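Local coordinates for protein GTPase HflX (Sulfolobus solfataricus P2, PDB 2QTH) that binds and hydrolyses GTP as a magnesium-dependent GTPase that associates with the 50S ribosomal subunit and may act in protein synthesis or ribosome biogenesis, at residues 295-300 with 328-333. Residues are numbered along the deposited sequence; the frame is centred on the assembly and turned at random.
With GDP (guanosine-5'-diphosphate), chain H.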
ATOM      1  N   ILE A 295      19.557  -1.192   5.813  1.00 26.59           N
ATOM      2  CA  ILE A 295      18.156  -0.952   6.259  1.00 26.56           C
ATOM      3  C   ILE A 295      18.104  -0.196   7.558  1.00 26.73           C
ATOM      4  O   ILE A 295      18.721  -0.610   8.563  1.00 27.85           O
ATOM      5  CB  ILE A 295      17.343  -2.307   6.351  1.00 25.61           C
ATOM      6  CG1 ILE A 295      17.252  -2.928   4.909  1.00 22.29           C
ATOM      7  CG2 ILE A 295      15.962  -2.003   6.969  1.00 26.16           C
ATOM      8  CD1 ILE A 295      16.296  -4.160   4.880  1.00 25.64           C
ATOM      9  N   LEU A 296      17.436   0.954   7.560  1.00 27.91           N
ATOM     10  CA  LEU A 296      17.226   1.675   8.791  1.00 25.38           C
ATOM     11  C   LEU A 296      15.822   1.344   9.280  1.00 26.33           C
ATOM     12  O   LEU A 296      14.837   1.641   8.587  1.00 25.36           O
ATOM     13  CB  LEU A 296      17.263   3.171   8.507  1.00 27.98           C
ATOM     14  CG  LEU A 296      16.884   4.157   9.648  1.00 27.74           C
ATOM     15  CD1 LEU A 296      17.715   3.980  10.912  1.00 30.28           C
ATOM     16  CD2 LEU A 296      17.027   5.718   9.151  1.00 25.35           C
ATOM     17  N   VAL A 297      15.707   0.802  10.490  1.00 24.67           N
ATOM     18  CA  VAL A 297      14.413   0.372  11.024  1.00 25.52           C
ATOM     19  C   VAL A 297      13.881   1.510  11.918  1.00 26.53           C
ATOM     20  O   VAL A 297      14.616   2.008  12.766  1.00 25.82           O
ATOM     21  CB  VAL A 297      14.539  -0.987  11.826  1.00 24.82           C
ATOM     22  CG1 VAL A 297      13.163  -1.452  12.258  1.00 30.57           C
ATOM     23  CG2 VAL A 297      15.228  -2.072  10.992  1.00 25.24           C
ATOM     24  N   THR A 298      12.627   1.977  11.695  1.00 26.39           N
ATOM     25  CA  THR A 298      12.089   2.947  12.579  1.00 25.74           C
ATOM     26  C   THR A 298      10.898   2.371  13.295  1.00 26.19           C
ATOM     27  O   THR A 298       9.882   2.066  12.672  1.00 27.13           O
ATOM     28  CB  THR A 298      11.649   4.254  11.819  1.00 26.64           C
ATOM     29  OG1 THR A 298      10.714   3.925  10.759  1.00 24.30           O
ATOM     30  CG2 THR A 298      12.820   4.852  11.111  1.00 27.20           C
ATOM     31  N   LEU A 299      11.001   2.326  14.621  1.00 27.65           N
ATOM     32  CA  LEU A 299       9.954   1.800  15.436  1.00 28.69           C
ATOM     33  C   LEU A 299       9.075   3.010  15.696  1.00 28.32           C
ATOM     34  O   LEU A 299       9.517   3.943  16.337  1.00 28.76           O
ATOM     35  CB  LEU A 299      10.665   1.223  16.668  1.00 30.11           C
ATOM     36  CG  LEU A 299       9.796   0.439  17.630  1.00 32.93           C
ATOM     37  CD1 LEU A 299       9.181  -0.752  16.780  1.00 30.85           C
ATOM     38  CD2 LEU A 299      10.592  -0.082  18.824  1.00 28.65           C
ATOM     39  N   ASN A 300       7.884   3.062  15.091  1.00 27.92           N
ATOM     40  CA  ASN A 300       7.081   4.268  14.982  1.00 27.63           C
ATOM     41  C   ASN A 300       5.928   4.190  15.950  1.00 28.36           C
ATOM     42  O   ASN A 300       5.666   3.127  16.488  1.00 28.64           O
ATOM     43  CB  ASN A 300       6.509   4.359  13.514  1.00 26.23           C
ATOM     44  CG  ASN A 300       5.855   5.705  13.183  1.00 27.59           C
ATOM     45  OD1 ASN A 300       6.281   6.762  13.635  1.00 28.21           O
ATOM     46  ND2 ASN A 300       4.793   5.661  12.369  1.00 25.10           N
ATOM     47  N   PHE A 328      21.465  -0.745   9.229  1.00 30.85           N
ATOM     48  CA  PHE A 328      22.096   0.560   9.484  1.00 28.66           C
ATOM     49  C   PHE A 328      21.890   1.013  10.913  1.00 29.36           C
ATOM     50  O   PHE A 328      22.849   1.320  11.674  1.00 29.18           O
ATOM     51  CB  PHE A 328      21.646   1.590   8.427  1.00 29.43           C
ATOM     52  CG  PHE A 328      22.343   2.891   8.578  1.00 29.48           C
ATOM     53  CD1 PHE A 328      23.634   3.030   8.096  1.00 32.20           C
ATOM     54  CD2 PHE A 328      21.774   3.936   9.343  1.00 30.59           C
ATOM     55  CE1 PHE A 328      24.353   4.214   8.311  1.00 32.74           C
ATOM     56  CE2 PHE A 328      22.470   5.146   9.534  1.00 32.12           C
ATOM     57  CZ  PHE A 328      23.749   5.274   9.039  1.00 33.59           C
ATOM     58  N   ASP A 329      20.650   1.017  11.377  1.00 26.71           N
ATOM     59  CA  ASP A 329      20.390   1.331  12.765  1.00 28.17           C
ATOM     60  C   ASP A 329      18.929   1.022  13.000  1.00 25.97           C
ATOM     61  O   ASP A 329      18.206   0.734  12.057  1.00 27.09           O
ATOM     62  CB  ASP A 329      20.580   2.874  13.003  1.00 29.04           C
ATOM     63  CG  ASP A 329      21.058   3.192  14.444  1.00 35.40           C
ATOM     64  OD1 ASP A 329      20.825   2.374  15.369  1.00 33.96           O
ATOM     65  OD2 ASP A 329      21.741   4.216  14.604  1.00 37.03           O
ATOM     66  N   VAL A 330      18.523   1.091  14.248  1.00 27.03           N
ATOM     67  CA  VAL A 330      17.172   0.863  14.701  1.00 25.94           C
ATOM     68  C   VAL A 330      16.875   2.072  15.622  1.00 28.88           C
ATOM     69  O   VAL A 330      17.577   2.254  16.652  1.00 27.65           O
ATOM     70  CB  VAL A 330      17.003  -0.500  15.411  1.00 26.10           C
ATOM     71  CG1 VAL A 330      15.556  -0.721  15.752  1.00 25.84           C
ATOM     72  CG2 VAL A 330      17.390  -1.629  14.485  1.00 24.96           C
ATOM     73  N   ILE A 331      15.860   2.902  15.261  1.00 26.95           N
ATOM     74  CA  ILE A 331      15.537   4.074  16.084  1.00 27.28           C
ATOM     75  C   ILE A 331      14.019   4.160  16.360  1.00 26.40           C
ATOM     76  O   ILE A 331      13.195   3.781  15.532  1.00 27.19           O
ATOM     77  CB  ILE A 331      16.050   5.393  15.411  1.00 25.84           C
ATOM     78  CG1 ILE A 331      15.320   5.614  14.103  1.00 25.10           C
ATOM     79  CG2 ILE A 331      17.610   5.280  15.134  1.00 26.75           C
ATOM     80  CD1 ILE A 331      15.644   6.983  13.432  1.00 29.61           C
ATOM     81  N   PRO A 332      13.650   4.717  17.504  1.00 25.57           N
ATOM     82  CA  PRO A 332      12.267   4.955  17.817  1.00 25.64           C
ATOM     83  C   PRO A 332      11.855   6.349  17.394  1.00 26.18           C
ATOM     84  O   PRO A 332      12.620   7.319  17.615  1.00 24.08           O
ATOM     85  CB  PRO A 332      12.263   4.880  19.364  1.00 27.19           C
ATOM     86  CG  PRO A 332      13.608   5.422  19.736  1.00 25.59           C
ATOM     87  CD  PRO A 332      14.565   5.113  18.612  1.00 26.86           C
ATOM     88  N   ILE A 333      10.665   6.471  16.850  1.00 25.13           N
ATOM     89  CA  ILE A 333      10.177   7.787  16.462  1.00 27.02           C
ATOM     90  C   ILE A 333       8.695   7.836  16.664  1.00 27.64           C
ATOM     91  O   ILE A 333       8.025   6.813  16.856  1.00 28.32           O
ATOM     92  CB  ILE A 333      10.393   8.089  14.912  1.00 26.66           C
ATOM     93  CG1 ILE A 333       9.598   7.051  14.095  1.00 27.65           C
ATOM     94  CG2 ILE A 333      11.898   8.112  14.547  1.00 24.97           C
ATOM     95  CD1 ILE A 333       9.528   7.340  12.586  1.00 28.84           C
TER
HETATM   96  PB  GDP H 500       0.744   3.566   6.190  1.00 30.55           P
HETATM   97  O1B GDP H 500      -0.469   2.791   5.674  1.00 32.16           O
HETATM   98  O2B GDP H 500       1.877   2.588   6.430  1.00 26.81           O
HETATM   99  O3B GDP H 500       1.171   4.504   5.133  1.00 34.87           O
HETATM  100  O3A GDP H 500       0.506   4.405   7.498  1.00 39.97           O
HETATM  101  PA  GDP H 500       0.174   6.070   7.533  1.00 48.62           P
HETATM  102  O1A GDP H 500       1.210   7.097   7.651  1.00 41.32           O
HETATM  103  O2A GDP H 500      -0.834   6.388   6.443  1.00 53.89           O
HETATM  104  O5' GDP H 500      -0.389   5.999   9.041  1.00 52.23           O
HETATM  105  C5' GDP H 500      -1.276   4.956   9.444  1.00 52.38           C
HETATM  106  C4' GDP H 500      -2.255   5.602  10.421  1.00 55.41           C
HETATM  107  O4' GDP H 500      -1.534   5.746  11.650  1.00 58.71           O
HETATM  108  C3' GDP H 500      -2.695   7.006  10.042  1.00 53.49           C
HETATM  109  O3' GDP H 500      -3.900   7.231  10.777  1.00 53.70           O
HETATM  110  C2' GDP H 500      -1.618   7.880  10.636  1.00 55.36           C
HETATM  111  O2' GDP H 500      -2.132   9.145  11.046  1.00 56.16           O
HETATM  112  C1' GDP H 500      -1.192   7.115  11.889  1.00 55.79           C
HETATM  113  N9  GDP H 500       0.235   7.321  12.263  1.00 55.73           N
HETATM  114  C8  GDP H 500       1.352   7.379  11.484  1.00 55.19           C
HETATM  115  N7  GDP H 500       2.508   7.597  12.213  1.00 53.58           N
HETATM  116  C5  GDP H 500       2.091   7.698  13.520  1.00 56.62           C
HETATM  117  C6  GDP H 500       2.716   7.936  14.849  1.00 53.76           C
HETATM  118  O6  GDP H 500       3.925   8.098  14.918  1.00 53.77           O
HETATM  119  N1  GDP H 500       1.967   7.943  15.982  1.00 55.24           N
HETATM  120  C2  GDP H 500       0.643   7.779  15.938  1.00 56.16           C
HETATM  121  N2  GDP H 500      -0.026   7.839  17.123  1.00 56.62           N
HETATM  122  N3  GDP H 500      -0.039   7.553  14.751  1.00 56.97           N
HETATM  123  C4  GDP H 500       0.612   7.515  13.546  1.00 56.62           C
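Ile331 O takes a hydrogen bond from Leu299 N of the neighbouring strand at 2.8 Å and a weaker C-H contact from Thr298 CA at 3.3 Å. Leu299 O repeats the pattern one step on, taking the N-H of Ile333 and the CA-H of Pro332, while Val297 bonds through both N and O, to Asp329 O and Ile331 N. This is the parallel ladder between strands 295-300 and 327-332, two strands of a beta-alpha-beta unit in the G domain's sheet; 327-332 lies at one edge of it. At its start, Phe328 N reaches Ile295 O on a more bent line (140° at the hydrogen).

One face carries Val297 beside Val330, CB to CG2 4.0 Å, both under helix 309-323. On the other, Thr298 CG2 lies alongside Ile331 CG1, and Leu296 CD1 packs on Asp329 CB, 3.7 Å away. Asp329 turns its carboxylate back, OD1 accepting from Val330 N and OD2 pairing with Lys347.

At the nucleotide end, Ile333 sets CG1 between its backbone N and carbonyl carbon (chi1 62°), which, with the chain extended beyond it, carries CD1 across to Thr298 CB and lays CG1 3.4 Å from Asn300 OD1. Asn300 begins the NKxD motif. Its OD1 accepts from Ala335 N and its ND2 donates to Ser190 O, which fixes the amide's rotation with ND2 3.0 Å from guanine N7 of GDP. With an alanine here, Ser190 O and Ala335 N would probably be left without their mates and N7 without its amide neighbour. The ladder thus ties the asparagine strand to the chain leading into the Ser334-Ala335-Leu336 loop, so two guanine-recognition elements probably keep a fixed spacing around the base.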